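Local atomic coordinates of A1 protein (Enterobacteria phage Qbeta, PDB entry 3RLK), a protein that is a minor structural component of the phage particle, made when translation reads through the end of the coat protein gene. Residues G158-P163 and G167-D172; K68-N73 and N94-L99. One frame throughout, in Å; residues are numbered along the deposited sequence.

Overall arrangement
Both contacts belong to the read-through domain and meet at one small antiparallel sheet, strands 96-98, 154-159 and 183-188. Their centres lie about 12 Å apart. Contact 2 comes first along the chain and sets Tyr96 of the edge strand 96-98 against the turn at 68-70. Contact 1 begins where the middle strand 154-159 ends and folds the following loop back over Trp160. Two backbone pairs tie them: Gly158 N lies 2.8 Å from Ile97 O, and Trp160 N lies 2.8 Å from Gly95 O, both probable hydrogen bonds. The ring of Phe159 also meets that of Tyr96 edge-to-face. Both contacts lie off the middle of the chain, their centres 13 to 14 Å from its centre.

Contact 1: G158-P163 and G167-D172; sequences GFWRDP and GAIPFD
Trp160 meets Pro170 in a CH-pi contact, where the loop after strand 154-159 doubles back on the strand's end in the read-through domain. CD of Pro170 sits over one face of the indole. Pro170 CD is 3.6 Å from the centroid of the six-membered ring of Trp160 and 21° off the ring normal. The nearest ring atom is Trp160 CH2, at 3.3 Å from Pro170 CD. The two side chains arrive from opposite directions. Trp160 carries CG anti to its backbone N (chi1 -171°), and this turns the indole toward 167-170.

Ile169 packs beside the proline. Its side chain and that of Trp160 slide past each other in opposite directions. Ile169 CG1 rests 3.6 Å from Trp160 CB, near the root of the indole. The CG2 branch lies over the same ring face as Pro170 CD, also toward the rim, but higher above the plane. Phe176 extends the apolar cluster. Its ring meets that of Trp160 edge-to-face, and Ile169 also touches it.

The indole N-H is shared. Trp160 NE1 makes a weak, bent bond to Asp162 O, with an N-H...O angle of 120°. It also donates to a water at 3.0 Å from Trp160 NE1. That water is placed to donate to Ala168 O, so it bridges the indole to the returning loop.

The turn between the segments is tight. Gly167 has a positive phi and lies close to Pro163 and Asp162. The carboxylate of Asp162 is bonded to Ser164 inside this turn. Pro170 O accepts a hydrogen bond from Arg77 NH2. At the turn, Gly167 CA makes a CA-H...O contact of 3.4 Å with Asp162 O, almost straight at the hydrogen.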
loop_
_atom_site.group_PDB
_atom_site.type_symbol
_atom_site.label_atom_id
_atom_site.label_comp_id
_atom_site.label_asym_id
_atom_site.label_seq_id
_atom_site.Cartn_x
_atom_site.Cartn_y
_atom_site.Cartn_z
ATOM N N GLY A 158 2.580 0.220 5.740
ATOM C CA GLY A 158 3.629 1.224 5.601
ATOM C C GLY A 158 4.391 1.492 6.903
ATOM O O GLY A 158 4.189 0.810 7.900
ATOM N N PHE A 159 5.354 2.404 6.843
ATOM C CA PHE A 159 6.101 2.724 8.027
ATOM C C PHE A 159 6.273 4.226 8.070
ATOM O O PHE A 159 6.753 4.841 7.123
ATOM C CB PHE A 159 7.423 1.968 8.122
ATOM C CG PHE A 159 8.233 2.302 9.375
ATOM C CD1 PHE A 159 8.218 1.471 10.497
ATOM C CD2 PHE A 159 9.048 3.464 9.379
ATOM C CE1 PHE A 159 8.917 1.836 11.646
ATOM C CE2 PHE A 159 9.758 3.856 10.541
ATOM C CZ PHE A 159 9.716 3.040 11.643
ATOM N N TRP A 160 5.810 4.822 9.180
ATOM C CA TRP A 160 5.742 6.282 9.319
ATOM C C TRP A 160 7.125 6.813 9.680
ATOM O O TRP A 160 7.717 6.475 10.791
ATOM C CB TRP A 160 4.734 6.662 10.432
ATOM C CG TRP A 160 4.498 8.087 10.440
ATOM C CD1 TRP A 160 5.089 9.022 11.245
ATOM C CD2 TRP A 160 3.592 8.794 9.603
ATOM N NE1 TRP A 160 4.593 10.264 10.954
ATOM C CE2 TRP A 160 3.708 10.160 9.921
ATOM C CE3 TRP A 160 2.735 8.406 8.550
ATOM C CZ2 TRP A 160 2.961 11.123 9.293
ATOM C CZ3 TRP A 160 1.969 9.375 7.925
ATOM C CH2 TRP A 160 2.133 10.735 8.273
ATOM N N ARG A 161 7.620 7.675 8.792
ATOM C CA ARG A 161 8.997 8.205 8.841
ATOM C C ARG A 161 9.041 9.654 9.271
ATOM O O ARG A 161 10.119 10.165 9.576
ATOM C CB ARG A 161 9.629 8.096 7.438
ATOM C CG ARG A 161 9.783 6.628 7.057
ATOM C CD ARG A 161 10.821 6.504 5.972
ATOM N NE ARG A 161 12.179 6.785 6.470
ATOM C CZ ARG A 161 13.138 7.375 5.733
ATOM N NH1 ARG A 161 12.895 7.709 4.433
ATOM N NH2 ARG A 161 14.395 7.549 6.261
ATOM N N ASP A 162 7.887 10.334 9.302
ATOM C CA ASP A 162 7.836 11.789 9.494
ATOM C C ASP A 162 8.010 12.109 10.989
ATOM O O ASP A 162 7.198 11.685 11.809
ATOM C CB ASP A 162 6.514 12.370 8.941
ATOM C CG ASP A 162 6.448 13.931 8.956
ATOM O OD1 ASP A 162 7.219 14.623 9.640
ATOM O OD2 ASP A 162 5.583 14.499 8.258
ATOM N N PRO A 163 9.093 12.858 11.332
ATOM C CA PRO A 163 9.327 13.150 12.725
ATOM C C PRO A 163 8.463 14.300 13.238
ATOM O O PRO A 163 8.513 14.583 14.438
ATOM C CB PRO A 163 10.805 13.554 12.747
ATOM C CG PRO A 163 11.013 14.243 11.313
ATOM C CD PRO A 163 10.241 13.262 10.473
ATOM N N GLY A 167 6.447 12.546 15.724
ATOM C CA GLY A 167 6.424 11.236 15.052
ATOM C C GLY A 167 5.044 10.604 15.067
ATOM O O GLY A 167 4.870 9.457 14.601
ATOM N N ALA A 168 4.041 11.324 15.583
ATOM C CA ALA A 168 2.659 10.759 15.694
ATOM C C ALA A 168 2.037 10.453 14.310
ATOM O O ALA A 168 2.044 11.306 13.410
ATOM C CB ALA A 168 1.786 11.708 16.453
ATOM N N ILE A 169 1.444 9.261 14.189
ATOM C CA ILE A 169 0.764 8.844 12.939
ATOM C C ILE A 169 -0.653 9.429 12.928
ATOM O O ILE A 169 -1.370 9.303 13.938
ATOM C CB ILE A 169 0.750 7.295 12.789
ATOM C CG1 ILE A 169 2.171 6.769 12.928
ATOM C CG2 ILE A 169 0.131 6.920 11.401
ATOM C CD1 ILE A 169 2.254 5.253 12.936
ATOM N N PRO A 170 -1.017 10.149 11.856
ATOM C CA PRO A 170 -2.340 10.829 11.774
ATOM C C PRO A 170 -3.477 9.807 11.849
ATOM O O PRO A 170 -3.322 8.603 11.561
ATOM C CB PRO A 170 -2.324 11.494 10.374
ATOM C CG PRO A 170 -0.852 11.587 10.005
ATOM C CD PRO A 170 -0.190 10.419 10.655
ATOM N N PHE A 171 -4.643 10.291 12.258
ATOM C CA PHE A 171 -5.844 9.500 12.181
ATOM C C PHE A 171 -6.641 9.902 10.920
ATOM O O PHE A 171 -7.861 9.648 10.828
ATOM C CB PHE A 171 -6.623 9.786 13.450
ATOM C CG PHE A 171 -5.946 9.248 14.671
ATOM C CD1 PHE A 171 -6.148 7.902 15.045
ATOM C CD2 PHE A 171 -5.070 10.058 15.402
ATOM C CE1 PHE A 171 -5.478 7.368 16.181
ATOM C CE2 PHE A 171 -4.388 9.541 16.557
ATOM C CZ PHE A 171 -4.584 8.185 16.923
ATOM N N ASP A 172 -5.965 10.605 9.990
ATOM C CA ASP A 172 -6.595 11.051 8.752
ATOM C C ASP A 172 -5.693 10.574 7.597
ATOM O O ASP A 172 -4.574 11.055 7.438
ATOM C CB ASP A 172 -6.796 12.579 8.756
ATOM C CG ASP A 172 -7.191 13.131 7.372
ATOM O OD1 ASP A 172 -7.406 12.341 6.414
ATOM O OD2 ASP A 172 -7.404 14.369 7.268
HETATM O O HOH W 1 4.000 12.929 12.111
#

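Contact 2: K68-N73 and N94-L99; sequences KDLLGN and NGYIDL
Leu70 CD2 and the backbone carbonyl of Asp69 meet the ring of Tyr96 obliquely where the turn leading into strand 71-72 packs against strand 96-98, the edge strand of a three-stranded antiparallel sheet in the read-through domain. Residues 68-70 have helical backbone angles, and Leu71 N bonds back to Lys68 O at 3.2 Å. This closes the turn as the strand begins. Lys68 O also takes a bond from Arg92, so the turn is tied to the chain next to strand 90-91.

Asp69 meets the tyrosine through its backbone. Asp69 O lies 3.9 Å from Tyr96 CE2. The carboxylate leads off to other partners. OD2 accepts from Ala66 N, and OD1 bonds with Thr25 OG1. Both carboxylate oxygens are thus bonded away from the tyrosine.

Leu70 makes the main apolar contact. Its side chain crosses that of Tyr96 at about a right angle. With CG beside the backbone N and anti to the carbonyl carbon (chi1 -46°), the end of the CD2 branch is brought to the ring. The leucine also packs on Ala185 and Ile187 of strand 183-188, so it joins the turn to the far strand of the sheet.

Leu71 continues into the short strand, where its carbonyl accepts from Arg92 NE. Across the contact, Tyr96 is buried and hemmed in by Pro22, Val157 and Gln184. The methyl Leu70 CD2 reaches the hydroxyl half of the tyrosine ring, 3.4 Å from Tyr96 CE1 and 3.8 Å from Tyr96 CZ.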
loop_
_atom_site.group_PDB
_atom_site.type_symbol
_atom_site.label_atom_id
_atom_site.label_comp_id
_atom_site.label_asym_id
_atom_site.label_seq_id
_atom_site.Cartn_x
_atom_site.Cartn_y
_atom_site.Cartn_z
ATOM N N LYS A 68 6.202 -12.043 10.426
ATOM C CA LYS A 68 6.113 -11.715 11.877
ATOM C C LYS A 68 6.714 -10.324 12.160
ATOM O O LYS A 68 6.351 -9.715 13.180
ATOM C CB LYS A 68 6.740 -12.769 12.784
ATOM C CG LYS A 68 8.287 -12.892 12.765
ATOM C CD LYS A 68 8.835 -13.641 13.954
ATOM C CE LYS A 68 10.219 -13.102 14.305
ATOM N NZ LYS A 68 11.264 -13.588 13.344
ATOM N N ASP A 69 7.583 -9.801 11.281
ATOM C CA ASP A 69 8.159 -8.458 11.558
ATOM C C ASP A 69 7.117 -7.342 11.628
ATOM O O ASP A 69 7.327 -6.313 12.312
ATOM C CB ASP A 69 9.174 -8.035 10.475
ATOM C CG ASP A 69 10.391 -8.930 10.456
ATOM O OD1 ASP A 69 10.654 -9.491 11.557
ATOM O OD2 ASP A 69 11.012 -9.143 9.383
ATOM N N LEU A 70 6.011 -7.555 10.911
ATOM C CA LEU A 70 4.969 -6.539 10.782
ATOM C C LEU A 70 3.823 -6.721 11.740
ATOM O O LEU A 70 2.888 -5.891 11.708
ATOM C CB LEU A 70 4.421 -6.548 9.352
ATOM C CG LEU A 70 5.468 -6.596 8.240
ATOM C CD1 LEU A 70 4.819 -6.739 6.871
ATOM C CD2 LEU A 70 6.410 -5.355 8.200
ATOM N N LEU A 71 3.858 -7.829 12.512
ATOM C CA LEU A 71 2.780 -8.220 13.405
ATOM C C LEU A 71 3.155 -7.971 14.885
ATOM O O LEU A 71 4.324 -7.828 15.222
ATOM C CB LEU A 71 2.399 -9.667 13.262
ATOM C CG LEU A 71 1.870 -10.009 11.834
ATOM C CD1 LEU A 71 1.480 -11.488 11.854
ATOM C CD2 LEU A 71 0.727 -9.140 11.268
ATOM N N GLY A 72 2.156 -7.765 15.722
ATOM C CA GLY A 72 2.454 -7.579 17.135
ATOM C C GLY A 72 1.160 -7.452 17.853
ATOM O O GLY A 72 0.156 -8.068 17.438
ATOM N N ASN A 73 1.174 -6.672 18.939
ATOM C CA ASN A 73 -0.050 -6.523 19.720
ATOM C C ASN A 73 -0.781 -5.166 19.740
ATOM O O ASN A 73 -1.652 -4.901 20.618
ATOM C CB ASN A 73 0.190 -7.051 21.173
ATOM C CG ASN A 73 1.172 -6.185 21.941
ATOM O OD1 ASN A 73 1.588 -5.141 21.459
ATOM N ND2 ASN A 73 1.548 -6.610 23.118
ATOM N N ASN A 94 4.877 0.615 16.569
ATOM C CA ASN A 94 6.113 1.415 16.636
ATOM C C ASN A 94 6.596 1.954 15.261
ATOM O O ASN A 94 7.792 1.825 14.873
ATOM C CB ASN A 94 7.238 0.664 17.352
ATOM C CG ASN A 94 8.276 1.631 18.017
ATOM O OD1 ASN A 94 7.933 2.472 18.877
ATOM N ND2 ASN A 94 9.528 1.478 17.649
ATOM N N GLY A 95 5.657 2.515 14.527
ATOM C CA GLY A 95 5.984 3.154 13.270
ATOM C C GLY A 95 5.328 2.409 12.113
ATOM O O GLY A 95 4.984 3.058 11.128
ATOM N N TYR A 96 5.130 1.090 12.261
ATOM C CA TYR A 96 4.391 0.275 11.220
ATOM C C TYR A 96 2.916 0.568 11.382
ATOM O O TYR A 96 2.457 0.741 12.511
ATOM C CB TYR A 96 4.551 -1.215 11.421
ATOM C CG TYR A 96 5.850 -1.717 10.937
ATOM C CD1 TYR A 96 6.130 -1.709 9.542
ATOM C CD2 TYR A 96 6.839 -2.112 11.825
ATOM C CE1 TYR A 96 7.384 -2.164 9.058
ATOM C CE2 TYR A 96 8.079 -2.602 11.344
ATOM C CZ TYR A 96 8.347 -2.593 9.984
ATOM O OH TYR A 96 9.577 -3.034 9.520
ATOM N N ILE A 97 2.198 0.632 10.273
ATOM C CA ILE A 97 0.783 0.985 10.280
ATOM C C ILE A 97 0.161 0.500 8.950
ATOM O O ILE A 97 0.831 0.442 7.944
ATOM C CB ILE A 97 0.538 2.506 10.520
ATOM C CG1 ILE A 97 -0.891 2.740 11.089
ATOM C CG2 ILE A 97 0.761 3.339 9.284
ATOM C CD1 ILE A 97 -1.260 1.862 12.411
ATOM N N ASP A 98 -1.125 0.189 8.956
ATOM C CA ASP A 98 -1.834 -0.157 7.700
ATOM C C ASP A 98 -2.306 1.109 6.950
ATOM O O ASP A 98 -2.679 2.087 7.589
ATOM C CB ASP A 98 -3.068 -1.063 7.950
ATOM C CG ASP A 98 -4.019 -0.501 9.007
ATOM O OD1 ASP A 98 -3.551 0.009 10.054
ATOM O OD2 ASP A 98 -5.254 -0.636 8.847
ATOM N N LEU A 99 -2.336 1.045 5.616
ATOM C CA LEU A 99 -2.905 2.108 4.797
ATOM C C LEU A 99 -4.353 1.770 4.398
ATOM O O LEU A 99 -4.801 0.631 4.568
ATOM C CB LEU A 99 -2.044 2.273 3.530
ATOM C CG LEU A 99 -0.515 2.342 3.691
ATOM C CD1 LEU A 99 -0.038 2.808 2.344
ATOM C CD2 LEU A 99 -0.041 3.354 4.751
#